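Local coordinates for protein acyl-CoA dehydrogenase (PDB 2Z1Q) that probably oxidises saturated acyl-CoA thioesters to their 2,3-dehydroacyl products, using bound FAD as cofactor, at residues I403-R415 with V472-L486. Residues are numbered along the deposited sequence; the frame is centred on the assembly and turned at random.
Sequences INRLLIPGMLLRR and VEEEQEVLGAVADIL. With FAD (flavin-adenine dinucleotide), chain D.
Helix 403-407 crosses helix 476-486 at 80°, their axes 8.3 Å apart, with Arg405 nearest Gly480. The packing joins two parts of the helical C-terminal region of the acyl-CoA dehydrogenase fold, and its Gln476 end borders the adenine of FAD. Beyond helix 403-407 the chain bends through a type I turn, Leu407 to Gly410, which lays Pro409 on helix 476-486: Pro409 CG is 3.7 Å from Ala483 CB and also meets Val482 CG1. Beside it, Ile408 turns CG2, anti to the backbone N, onto Leu486 CD1 at 3.6 Å, the two chains running past each other in opposite directions. Leu413, less well ordered, reaches Leu479 CD2 through CD1 and Val472 CG2 through CD2.

At the other edge, Arg405 extends from CG to NE alongside Gly480 and grips Asp484 side-on. Arg405 NE (3.0 Å) and NH1 (3.1 Å) both donate to Asp484 OD1 on its syn side, through bent bonds, with guanidinium and carboxylate planes 66° apart. NH1 also forms a salt bridge with Glu360 of helix 348-372, so the arginine bonds two acids. A leucine in its place would probably leave Asp484 and Glu360 without their shared positive partner and weaken the tie between three helices.

Toward the cofactor, Leu406 lays CD2 against the amide of Gln476, 3.3 Å from NE2. That amide is held at both ends: OE1 accepts from Leu301 N of the second subunit, while Gln476 NE2 donates to adenine N1A of FAD in a short, bent bond (2.6 Å, N-H...N angle 133°).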
loop_
_atom_site.group_PDB
_atom_site.type_symbol
_atom_site.label_atom_id
_atom_site.label_comp_id
_atom_site.label_asym_id
_atom_site.label_seq_id
_atom_site.Cartn_x
_atom_site.Cartn_y
_atom_site.Cartn_z
ATOM N N ILE B 403 2.272 5.833 16.880
ATOM C CA ILE B 403 3.001 6.445 18.001
ATOM C C ILE B 403 3.379 7.901 17.699
ATOM O O ILE B 403 3.231 8.776 18.552
ATOM C CB ILE B 403 4.286 5.628 18.364
ATOM C CG1 ILE B 403 4.038 4.800 19.623
ATOM C CG2 ILE B 403 5.472 6.546 18.626
ATOM C CD1 ILE B 403 2.954 3.802 19.475
ATOM N N ASN B 404 3.850 8.161 16.488
ATOM C CA ASN B 404 4.219 9.522 16.111
ATOM C C ASN B 404 2.998 10.433 16.034
ATOM O O ASN B 404 3.067 11.597 16.431
ATOM C CB ASN B 404 4.969 9.513 14.783
ATOM C CG ASN B 404 6.429 9.167 14.958
ATOM O OD1 ASN B 404 7.200 9.968 15.493
ATOM N ND2 ASN B 404 6.820 7.966 14.525
ATOM N N ARG B 405 1.885 9.900 15.536
ATOM C CA ARG B 405 0.656 10.678 15.434
ATOM C C ARG B 405 0.172 11.106 16.823
ATOM O O ARG B 405 -0.434 12.167 16.969
ATOM C CB ARG B 405 -0.453 9.891 14.722
ATOM C CG ARG B 405 -0.401 9.938 13.189
ATOM C CD ARG B 405 -1.647 9.325 12.555
ATOM N NE ARG B 405 -1.724 9.645 11.129
ATOM C CZ ARG B 405 -0.996 9.054 10.182
ATOM N NH1 ARG B 405 -1.139 9.435 8.910
ATOM N NH2 ARG B 405 -0.150 8.072 10.479
ATOM N N LEU B 406 0.423 10.282 17.838
ATOM C CA LEU B 406 0.002 10.625 19.193
ATOM C C LEU B 406 0.915 11.689 19.805
ATOM O O LEU B 406 0.487 12.456 20.676
ATOM C CB LEU B 406 -0.002 9.381 20.082
ATOM C CG LEU B 406 -1.312 8.592 20.180
ATOM C CD1 LEU B 406 -1.975 8.502 18.827
ATOM C CD2 LEU B 406 -1.027 7.207 20.734
ATOM N N LEU B 407 2.163 11.735 19.339
ATOM C CA LEU B 407 3.139 12.693 19.849
ATOM C C LEU B 407 3.000 14.105 19.279
ATOM O O LEU B 407 3.182 15.087 19.996
ATOM C CB LEU B 407 4.563 12.184 19.584
ATOM C CG LEU B 407 5.224 11.194 20.554
ATOM C CD1 LEU B 407 4.301 10.017 20.831
ATOM C CD2 LEU B 407 6.540 10.711 19.957
ATOM N N ILE B 408 2.685 14.203 17.995
ATOM C CA ILE B 408 2.550 15.498 17.341
ATOM C C ILE B 408 1.602 16.457 18.071
ATOM O O ILE B 408 1.972 17.591 18.371
ATOM C CB ILE B 408 2.115 15.307 15.864
ATOM C CG1 ILE B 408 3.222 14.558 15.112
ATOM C CG2 ILE B 408 1.831 16.645 15.219
ATOM C CD1 ILE B 408 2.840 14.046 13.738
ATOM N N PRO B 409 0.370 16.015 18.371
ATOM C CA PRO B 409 -0.588 16.875 19.072
ATOM C C PRO B 409 -0.119 17.269 20.475
ATOM O O PRO B 409 -0.716 18.140 21.114
ATOM C CB PRO B 409 -1.854 16.020 19.108
ATOM C CG PRO B 409 -1.731 15.202 17.858
ATOM C CD PRO B 409 -0.285 14.782 17.912
ATOM N N GLY B 410 0.949 16.619 20.938
ATOM C CA GLY B 410 1.499 16.884 22.256
ATOM C C GLY B 410 1.495 18.338 22.687
ATOM O O GLY B 410 0.808 18.703 23.641
ATOM N N MET B 411 2.259 19.174 21.994
ATOM C CA MET B 411 2.320 20.587 22.345
ATOM C C MET B 411 0.966 21.290 22.322
ATOM O O MET B 411 0.696 22.149 23.167
ATOM C CB MET B 411 3.302 21.322 21.426
ATOM C CG MET B 411 3.623 20.586 20.132
ATOM S SD MET B 411 2.289 20.558 18.932
ATOM C CE MET B 411 2.974 21.653 17.682
ATOM N N LEU B 412 0.114 20.927 21.366
ATOM C CA LEU B 412 -1.207 21.536 21.235
ATOM C C LEU B 412 -2.103 21.127 22.405
ATOM O O LEU B 412 -3.192 21.673 22.601
ATOM C CB LEU B 412 -1.838 21.111 19.909
ATOM C CG LEU B 412 -2.666 22.168 19.176
ATOM C CD1 LEU B 412 -1.829 23.427 18.987
ATOM C CD2 LEU B 412 -3.119 21.625 17.831
ATOM N N LEU B 413 -1.624 20.161 23.183
ATOM C CA LEU B 413 -2.349 19.656 24.339
ATOM C C LEU B 413 -1.737 20.143 25.649
ATOM O O LEU B 413 -2.352 20.010 26.709
ATOM C CB LEU B 413 -2.359 18.128 24.325
ATOM C CG LEU B 413 -3.052 17.475 23.130
ATOM C CD1 LEU B 413 -2.686 16.003 23.079
ATOM C CD2 LEU B 413 -4.559 17.662 23.238
ATOM N N ARG B 414 -0.530 20.703 25.579
ATOM C CA ARG B 414 0.141 21.208 26.776
ATOM C C ARG B 414 -0.564 22.459 27.289
ATOM O O ARG B 414 -0.162 23.041 28.300
ATOM C CB ARG B 414 1.610 21.532 26.480
ATOM C CG ARG B 414 2.498 20.308 26.283
ATOM C CD ARG B 414 3.957 20.701 26.086
ATOM N NE ARG B 414 4.120 21.665 25.001
ATOM C CZ ARG B 414 5.287 21.983 24.449
ATOM N NH1 ARG B 414 6.406 21.414 24.877
ATOM N NH2 ARG B 414 5.334 22.874 23.467
ATOM N N ARG B 415 -1.612 22.872 26.582
ATOM C CA ARG B 415 -2.391 24.045 26.966
ATOM C C ARG B 415 -3.874 23.677 27.037
ATOM O O ARG B 415 -4.240 22.510 26.877
ATOM C CB ARG B 415 -2.174 25.178 25.962
ATOM N N VAL B 472 -7.492 13.103 27.803
ATOM C CA VAL B 472 -7.568 13.272 26.352
ATOM C C VAL B 472 -6.674 12.279 25.611
ATOM O O VAL B 472 -6.868 12.017 24.424
ATOM C CB VAL B 472 -7.172 14.716 25.937
ATOM C CG1 VAL B 472 -5.712 14.975 26.277
ATOM C CG2 VAL B 472 -7.420 14.927 24.454
ATOM N N GLU B 473 -5.700 11.716 26.318
ATOM C CA GLU B 473 -4.772 10.749 25.735
ATOM C C GLU B 473 -5.459 9.498 25.191
ATOM O O GLU B 473 -5.044 8.956 24.167
ATOM C CB GLU B 473 -3.720 10.335 26.766
ATOM C CG GLU B 473 -2.792 11.456 27.198
ATOM C CD GLU B 473 -2.037 12.066 26.033
ATOM O OE1 GLU B 473 -1.399 11.310 25.270
ATOM O OE2 GLU B 473 -2.083 13.304 25.876
ATOM N N GLU B 474 -6.493 9.033 25.881
ATOM C CA GLU B 474 -7.222 7.853 25.443
ATOM C C GLU B 474 -7.917 8.070 24.098
ATOM O O GLU B 474 -8.100 7.120 23.341
ATOM C CB GLU B 474 -8.269 7.443 26.484
ATOM C CG GLU B 474 -7.705 6.707 27.682
ATOM C CD GLU B 474 -7.054 5.398 27.291
ATOM O OE1 GLU B 474 -7.778 4.478 26.847
ATOM O OE2 GLU B 474 -5.819 5.290 27.416
ATOM N N GLU B 475 -8.300 9.314 23.806
ATOM C CA GLU B 475 -8.977 9.618 22.539
ATOM C C GLU B 475 -7.979 9.731 21.397
ATOM O O GLU B 475 -7.813 10.796 20.795
ATOM C CB GLU B 475 -9.761 10.922 22.667
ATOM C CG GLU B 475 -10.753 10.918 23.815
ATOM C CD GLU B 475 -11.903 9.973 23.571
ATOM O OE1 GLU B 475 -12.382 9.349 24.540
ATOM O OE2 GLU B 475 -12.335 9.862 22.404
ATOM N N GLN B 476 -7.327 8.617 21.094
ATOM C CA GLN B 476 -6.323 8.562 20.041
ATOM C C GLN B 476 -6.823 8.891 18.651
ATOM O O GLN B 476 -6.061 9.449 17.852
ATOM C CB GLN B 476 -5.675 7.185 20.016
ATOM C CG GLN B 476 -4.972 6.838 21.292
ATOM C CD GLN B 476 -4.284 5.500 21.209
ATOM O OE1 GLN B 476 -4.639 4.659 20.381
ATOM N NE2 GLN B 476 -3.307 5.282 22.078
ATOM N N GLU B 477 -8.070 8.525 18.337
ATOM C CA GLU B 477 -8.606 8.826 17.018
ATOM C C GLU B 477 -8.634 10.345 16.905
ATOM O O GLU B 477 -8.153 10.910 15.926
ATOM C CB GLU B 477 -10.019 8.246 16.813
ATOM C CG GLU B 477 -10.121 6.725 16.793
ATOM C CD GLU B 477 -10.381 6.163 18.155
ATOM O OE1 GLU B 477 -11.129 5.165 18.234
ATOM O OE2 GLU B 477 -9.838 6.718 19.138
ATOM N N VAL B 478 -9.178 11.007 17.920
ATOM C CA VAL B 478 -9.203 12.464 17.922
ATOM C C VAL B 478 -7.787 13.031 17.753
ATOM O O VAL B 478 -7.574 13.946 16.961
ATOM C CB VAL B 478 -9.778 13.004 19.238
ATOM C CG1 VAL B 478 -9.746 14.526 19.222
ATOM C CG2 VAL B 478 -11.200 12.478 19.445
ATOM N N LEU B 479 -6.811 12.510 18.488
ATOM C CA LEU B 479 -5.458 13.032 18.365
ATOM C C LEU B 479 -4.885 12.838 16.970
ATOM O O LEU B 479 -4.170 13.703 16.461
ATOM C CB LEU B 479 -4.529 12.383 19.398
ATOM C CG LEU B 479 -4.867 12.691 20.859
ATOM C CD1 LEU B 479 -3.726 12.256 21.739
ATOM C CD2 LEU B 479 -5.110 14.176 21.037
ATOM N N GLY B 480 -5.211 11.700 16.364
ATOM C CA GLY B 480 -4.730 11.389 15.031
ATOM C C GLY B 480 -5.244 12.340 13.965
ATOM O O GLY B 480 -4.478 12.792 13.106
ATOM N N ALA B 481 -6.544 12.618 14.003
ATOM C CA ALA B 481 -7.136 13.538 13.043
ATOM C C ALA B 481 -6.440 14.899 13.248
ATOM O O ALA B 481 -6.113 15.587 12.291
ATOM C CB ALA B 481 -8.659 13.649 13.272
ATOM N N VAL B 482 -6.197 15.270 14.501
ATOM C CA VAL B 482 -5.511 16.536 14.776
ATOM C C VAL B 482 -4.091 16.529 14.192
ATOM O O VAL B 482 -3.677 17.503 13.568
ATOM C CB VAL B 482 -5.457 16.819 16.301
ATOM C CG1 VAL B 482 -4.514 17.977 16.590
ATOM C CG2 VAL B 482 -6.846 17.163 16.801
ATOM N N ALA B 483 -3.359 15.429 14.373
ATOM C CA ALA B 483 -1.998 15.303 13.849
ATOM C C ALA B 483 -1.955 15.383 12.325
ATOM O O ALA B 483 -1.062 16.008 11.756
ATOM C CB ALA B 483 -1.359 13.984 14.339
ATOM N N ASP B 484 -2.927 14.766 11.659
ATOM C CA ASP B 484 -2.991 14.801 10.202
ATOM C C ASP B 484 -3.202 16.230 9.679
ATOM O O ASP B 484 -2.747 16.578 8.592
ATOM C CB ASP B 484 -4.087 13.862 9.696
ATOM C CG ASP B 484 -3.717 12.398 9.883
ATOM O OD1 ASP B 484 -2.530 12.077 9.660
ATOM O OD2 ASP B 484 -4.589 11.575 10.249
ATOM N N ILE B 485 -3.870 17.064 10.464
ATOM C CA ILE B 485 -4.085 18.441 10.037
ATOM C C ILE B 485 -2.768 19.205 10.205
ATOM O O ILE B 485 -2.349 19.936 9.302
ATOM C CB ILE B 485 -5.214 19.089 10.854
ATOM C CG1 ILE B 485 -6.483 18.251 10.678
ATOM C CG2 ILE B 485 -5.462 20.520 10.380
ATOM C CD1 ILE B 485 -7.669 18.740 11.447
ATOM N N LEU B 486 -2.100 18.990 11.339
ATOM C CA LEU B 486 -0.820 19.640 11.617
ATOM C C LEU B 486 0.214 19.242 10.564
ATOM O O LEU B 486 1.008 20.080 10.122
ATOM C CB LEU B 486 -0.328 19.262 13.027
ATOM C CG LEU B 486 -1.190 19.799 14.176
ATOM C CD1 LEU B 486 -0.752 19.182 15.500
ATOM C CD2 LEU B 486 -1.080 21.316 14.227
HETATM P PA FAD D . 3.835 -4.155 17.835
HETATM O O1A FAD D . 4.469 -4.533 16.597
HETATM O O2A FAD D . 4.327 -4.642 19.275
HETATM O O5B FAD D . 2.998 -2.832 17.810
HETATM C C5B FAD D . 1.737 -3.074 17.186
HETATM C C4B FAD D . 1.080 -1.733 17.423
HETATM O O4B FAD D . 1.757 -0.594 17.776
HETATM C C3B FAD D . -0.240 -1.320 16.627
HETATM O O3B FAD D . -1.391 -1.965 17.185
HETATM C C2B FAD D . -0.076 0.219 16.961
HETATM O O2B FAD D . -1.282 0.989 16.985
HETATM C C1B FAD D . 0.553 -0.139 18.277
HETATM N N9A FAD D . 0.653 0.754 19.392
HETATM C C8A FAD D . 1.699 0.682 20.267
HETATM N N7A FAD D . 1.557 1.545 21.205
HETATM C C5A FAD D . 0.425 2.249 20.992
HETATM C C6A FAD D . -0.241 3.307 21.680
HETATM N N6A FAD D . 0.312 3.821 22.835
HETATM N N1A FAD D . -1.406 3.776 21.156
HETATM C C2A FAD D . -1.947 3.262 20.055
HETATM N N3A FAD D . -1.351 2.277 19.413
HETATM C C4A FAD D . -0.192 1.729 19.815
HETATM N N1 FAD D . 15.283 -2.309 17.159
HETATM C C2 FAD D . 16.412 -1.847 17.738
HETATM O O2 FAD D . 16.404 -1.643 18.941
HETATM N N3 FAD D . 17.557 -1.620 17.046
HETATM C C4 FAD D . 17.654 -1.847 15.691
HETATM O O4 FAD D . 18.677 -1.649 15.082
HETATM C C4X FAD D . 16.454 -2.373 14.994
HETATM N N5 FAD D . 16.447 -2.664 13.682
HETATM C C5X FAD D . 15.347 -3.186 13.081
HETATM C C6 FAD D . 15.365 -3.556 11.689
HETATM C C7 FAD D . 14.227 -4.136 11.104
HETATM C C7M FAD D . 14.266 -4.547 9.644
HETATM C C8 FAD D . 13.041 -4.345 11.878
HETATM C C8M FAD D . 11.799 -4.975 11.289
HETATM C C9 FAD D . 13.010 -3.984 13.207
HETATM C C9A FAD D . 14.152 -3.407 13.841
HETATM N N10 FAD D . 14.109 -3.085 15.215
HETATM C C10 FAD D . 15.233 -2.585 15.840
HETATM C "C1'" FAD D . 12.867 -3.356 15.894
HETATM C "C2'" FAD D . 11.965 -2.133 16.117
HETATM O "O2'" FAD D . 12.574 -1.200 16.997
HETATM C "C3'" FAD D . 10.742 -2.777 16.690
HETATM O "O3'" FAD D . 10.214 -3.675 15.672
HETATM C "C4'" FAD D . 9.625 -1.838 17.050
HETATM O "O4'" FAD D . 9.975 -0.896 18.067
HETATM C "C5'" FAD D . 8.577 -2.805 17.466
HETATM O "O5'" FAD D . 7.403 -2.254 17.796
HETATM P P FAD D . 6.525 -3.595 17.859
HETATM O O1P FAD D . 6.725 -4.313 16.572
HETATM O O2P FAD D . 7.010 -4.550 19.085
HETATM O O3P FAD D . 5.001 -3.029 18.012
#